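Local coordinates for conjugal transfer protein TRWB (Escherichia coli, PDB 1E9R) that probably couples ATP hydrolysis to DNA transport during bacterial conjugation, as a hexameric P-loop ATPase related to ring helicases, at residues R54-K66 against R334-S346. Numbering follows the deposited sequence.
With SO4 (sulfate ion), chain I.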
# COMPACT_ATOMS: atom_id res chain seq x y z
N ARG B 54 -31.17 -16.85 -2.88
CA ARG B 54 -29.74 -16.71 -3.17
C ARG B 54 -29.41 -15.23 -3.40
O ARG B 54 -28.30 -14.87 -3.78
CB ARG B 54 -29.33 -17.60 -4.36
CG ARG B 54 -29.20 -19.08 -3.98
CD ARG B 54 -28.60 -19.97 -5.10
NE ARG B 54 -29.43 -20.05 -6.31
CZ ARG B 54 -29.12 -20.75 -7.40
NH1 ARG B 54 -28.00 -21.45 -7.45
NH2 ARG B 54 -29.94 -20.77 -8.45
N HIS B 55 -30.41 -14.39 -3.18
CA HIS B 55 -30.29 -12.94 -3.24
C HIS B 55 -30.00 -12.25 -4.57
O HIS B 55 -29.51 -12.85 -5.51
CB HIS B 55 -29.27 -12.51 -2.18
CG HIS B 55 -29.39 -13.31 -0.92
ND1 HIS B 55 -30.56 -13.39 -0.20
CD2 HIS B 55 -28.52 -14.15 -0.32
CE1 HIS B 55 -30.41 -14.25 0.79
NE2 HIS B 55 -29.18 -14.73 0.74
N LEU B 56 -30.33 -10.96 -4.59
CA LEU B 56 -30.18 -10.12 -5.77
C LEU B 56 -29.51 -8.79 -5.47
O LEU B 56 -29.94 -8.04 -4.58
CB LEU B 56 -31.56 -9.84 -6.36
CG LEU B 56 -31.59 -8.99 -7.64
CD1 LEU B 56 -31.07 -9.83 -8.80
CD2 LEU B 56 -33.01 -8.53 -7.93
N LEU B 57 -28.48 -8.48 -6.25
CA LEU B 57 -27.76 -7.22 -6.11
C LEU B 57 -28.11 -6.33 -7.29
O LEU B 57 -27.88 -6.70 -8.43
CB LEU B 57 -26.25 -7.50 -6.06
CG LEU B 57 -25.35 -6.29 -5.79
CD1 LEU B 57 -25.74 -5.64 -4.47
CD2 LEU B 57 -23.91 -6.75 -5.73
N VAL B 58 -28.68 -5.16 -7.03
CA VAL B 58 -29.06 -4.23 -8.09
C VAL B 58 -28.05 -3.09 -8.15
O VAL B 58 -28.11 -2.15 -7.37
CB VAL B 58 -30.46 -3.64 -7.85
CG1 VAL B 58 -30.84 -2.73 -8.99
CG2 VAL B 58 -31.47 -4.75 -7.71
N ASN B 59 -27.14 -3.18 -9.11
CA ASN B 59 -26.05 -2.21 -9.27
C ASN B 59 -26.31 -1.16 -10.36
O ASN B 59 -26.60 -1.48 -11.51
CB ASN B 59 -24.76 -3.00 -9.56
CG ASN B 59 -23.50 -2.18 -9.38
OD1 ASN B 59 -22.45 -2.55 -9.89
ND2 ASN B 59 -23.59 -1.08 -8.64
N GLY B 60 -26.20 0.12 -9.99
CA GLY B 60 -26.42 1.18 -10.95
C GLY B 60 -26.22 2.56 -10.36
O GLY B 60 -26.51 2.79 -9.18
N ALA B 61 -25.75 3.50 -11.18
CA ALA B 61 -25.52 4.87 -10.75
C ALA B 61 -26.84 5.55 -10.39
O ALA B 61 -27.91 4.98 -10.56
CB ALA B 61 -24.81 5.65 -11.86
N THR B 62 -26.76 6.78 -9.88
CA THR B 62 -27.97 7.52 -9.48
C THR B 62 -28.89 7.74 -10.67
O THR B 62 -28.43 8.03 -11.77
CB THR B 62 -27.65 8.93 -8.93
OG1 THR B 62 -26.58 8.86 -7.98
CG2 THR B 62 -28.88 9.51 -8.24
N GLY B 63 -30.19 7.63 -10.43
CA GLY B 63 -31.15 7.86 -11.49
C GLY B 63 -31.32 6.76 -12.51
O GLY B 63 -32.19 6.86 -13.38
N THR B 64 -30.53 5.70 -12.43
CA THR B 64 -30.64 4.61 -13.39
C THR B 64 -31.91 3.76 -13.24
O THR B 64 -32.25 3.01 -14.15
CB THR B 64 -29.41 3.69 -13.35
OG1 THR B 64 -29.16 3.25 -12.01
CG2 THR B 64 -28.20 4.43 -13.87
N GLY B 65 -32.60 3.88 -12.11
CA GLY B 65 -33.83 3.12 -11.91
C GLY B 65 -33.86 2.03 -10.84
O GLY B 65 -34.78 1.21 -10.82
N LYS B 66 -32.88 2.02 -9.93
CA LYS B 66 -32.82 1.00 -8.88
C LYS B 66 -34.10 0.93 -8.03
O LYS B 66 -34.60 -0.15 -7.73
CB LYS B 66 -31.62 1.26 -7.96
CG LYS B 66 -30.26 1.21 -8.65
CD LYS B 66 -29.12 1.35 -7.65
CE LYS B 66 -29.09 2.72 -7.01
NZ LYS B 66 -28.74 3.79 -7.96
N ARG B 334 -20.46 -8.69 -1.78
CA ARG B 334 -21.06 -8.66 -3.11
C ARG B 334 -21.14 -10.08 -3.66
O ARG B 334 -22.11 -10.43 -4.34
CB ARG B 334 -20.23 -7.79 -4.06
CG ARG B 334 -20.11 -6.33 -3.67
CD ARG B 334 -19.62 -5.47 -4.84
NE ARG B 334 -18.53 -6.12 -5.57
CZ ARG B 334 -17.25 -6.10 -5.19
NH1 ARG B 334 -16.89 -5.43 -4.11
NH2 ARG B 334 -16.33 -6.74 -5.91
N ALA B 335 -20.14 -10.90 -3.36
CA ALA B 335 -20.12 -12.27 -3.84
C ALA B 335 -21.18 -13.13 -3.15
O ALA B 335 -21.41 -14.28 -3.53
CB ALA B 335 -18.74 -12.88 -3.63
N SER B 336 -21.83 -12.57 -2.13
CA SER B 336 -22.84 -13.31 -1.39
C SER B 336 -24.21 -13.22 -2.06
O SER B 336 -25.14 -13.93 -1.68
CB SER B 336 -22.90 -12.82 0.05
OG SER B 336 -21.67 -13.13 0.69
N PHE B 337 -24.33 -12.33 -3.04
CA PHE B 337 -25.56 -12.21 -3.81
C PHE B 337 -25.26 -12.99 -5.10
O PHE B 337 -24.27 -12.71 -5.78
CB PHE B 337 -25.85 -10.76 -4.17
CG PHE B 337 -26.13 -9.88 -2.99
CD1 PHE B 337 -25.11 -9.51 -2.12
CD2 PHE B 337 -27.41 -9.37 -2.77
CE1 PHE B 337 -25.36 -8.65 -1.07
CE2 PHE B 337 -27.66 -8.51 -1.72
CZ PHE B 337 -26.64 -8.15 -0.87
N ARG B 338 -26.11 -13.96 -5.43
CA ARG B 338 -25.91 -14.79 -6.61
C ARG B 338 -26.55 -14.27 -7.91
O ARG B 338 -26.13 -14.66 -9.00
CB ARG B 338 -26.38 -16.22 -6.32
CG ARG B 338 -25.60 -16.88 -5.18
CD ARG B 338 -24.13 -16.98 -5.54
NE ARG B 338 -23.96 -17.67 -6.82
CZ ARG B 338 -24.18 -18.97 -7.01
NH1 ARG B 338 -24.58 -19.74 -6.01
NH2 ARG B 338 -24.03 -19.49 -8.22
N SER B 339 -27.55 -13.41 -7.81
CA SER B 339 -28.18 -12.85 -9.00
C SER B 339 -27.80 -11.38 -9.07
O SER B 339 -27.72 -10.70 -8.05
CB SER B 339 -29.71 -13.00 -8.97
OG SER B 339 -30.11 -14.34 -9.21
N LEU B 340 -27.58 -10.88 -10.29
CA LEU B 340 -27.15 -9.50 -10.48
C LEU B 340 -27.95 -8.72 -11.53
O LEU B 340 -28.43 -9.28 -12.51
CB LEU B 340 -25.67 -9.48 -10.88
CG LEU B 340 -25.07 -8.22 -11.49
CD1 LEU B 340 -24.88 -7.16 -10.43
CD2 LEU B 340 -23.74 -8.55 -12.14
N VAL B 341 -28.09 -7.42 -11.30
CA VAL B 341 -28.75 -6.53 -12.25
C VAL B 341 -27.83 -5.33 -12.41
O VAL B 341 -27.40 -4.73 -11.42
CB VAL B 341 -30.13 -6.03 -11.76
CG1 VAL B 341 -30.74 -5.11 -12.81
CG2 VAL B 341 -31.06 -7.20 -11.50
N VAL B 342 -27.50 -5.01 -13.66
CA VAL B 342 -26.63 -3.89 -13.97
C VAL B 342 -27.43 -2.81 -14.67
O VAL B 342 -27.92 -3.02 -15.78
CB VAL B 342 -25.47 -4.35 -14.90
CG1 VAL B 342 -24.67 -3.15 -15.36
CG2 VAL B 342 -24.58 -5.34 -14.17
N LEU B 343 -27.59 -1.65 -14.02
CA LEU B 343 -28.33 -0.53 -14.60
C LEU B 343 -27.36 0.46 -15.21
O LEU B 343 -27.73 1.55 -15.65
CB LEU B 343 -29.17 0.17 -13.53
CG LEU B 343 -30.51 -0.48 -13.19
CD1 LEU B 343 -30.32 -1.95 -12.94
CD2 LEU B 343 -31.10 0.18 -11.97
N GLY B 344 -26.08 0.07 -15.20
CA GLY B 344 -25.04 0.91 -15.78
C GLY B 344 -24.56 2.11 -14.99
O GLY B 344 -25.35 2.87 -14.42
N GLY B 345 -23.23 2.27 -14.97
CA GLY B 345 -22.61 3.39 -14.27
C GLY B 345 -22.69 4.69 -15.07
O GLY B 345 -23.37 4.79 -16.11
N SER B 346 -21.98 5.71 -14.59
CA SER B 346 -21.95 7.01 -15.24
C SER B 346 -20.72 7.00 -16.14
O SER B 346 -19.78 6.26 -15.88
CB SER B 346 -21.84 8.10 -14.17
OG SER B 346 -21.86 9.40 -14.74
S SO4 I . -32.20 5.30 -8.88
O1 SO4 I . -32.74 5.71 -10.18
O2 SO4 I . -33.24 4.54 -8.15
O3 SO4 I . -31.01 4.45 -9.09
O4 SO4 I . -31.82 6.50 -8.11
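Leu57 lays its CD1 methyl over the centre of the Phe337 ring, a CH-pi contact 4.3 Å from the centroid; CG anti to the backbone N (chi1 -175°) carries the methyl there. Leu57 belongs to strand 56-59, which runs parallel to strand 339-342, joined to it by backbone bonds such as Asn59 N to Val341 O at 2.8 Å. On the sheet face bearing Leu56, Val58 and Val341, Leu56 CD1 lies 3.8 Å from Val341 CG2, and helix 66-79 packs over all three. At the strand starts, the guanidinium planes of Arg54 and Arg338 stand 78° apart; Asp402 of a neighbouring subunit forms a salt bridge with each, and Asp50 of the same chain also pairs with Arg54, probably offsetting the like charges. Strand 56-59 leads into a loop and helix 66-79, an arrangement consistent with a P-loop (Walker A). A sulfate, probably from the crystallisation liquor, accepts backbone N-H bonds from Gly63, Gly65 and Lys66 where a nucleotide phosphate would probably bind. Leu343 packs against this loop, its CB 3.4 Å from Thr64 OG1 and its CD2 3.6 Å from Lys66 CG. The Lys66 chain bends at chi3 and chi4, curling NZ back to sulfate O3 (2.6 Å) and to Gly60 O (2.7 Å), above that carbonyl's plane. A methionine in its place would probably leave the sulfate without this charged partner and Gly60 O without its ammonium donor. Thr64 OG1 bonds Ala61 O at 2.6 Å, spanning the type II turn from Ala61 to Thr64.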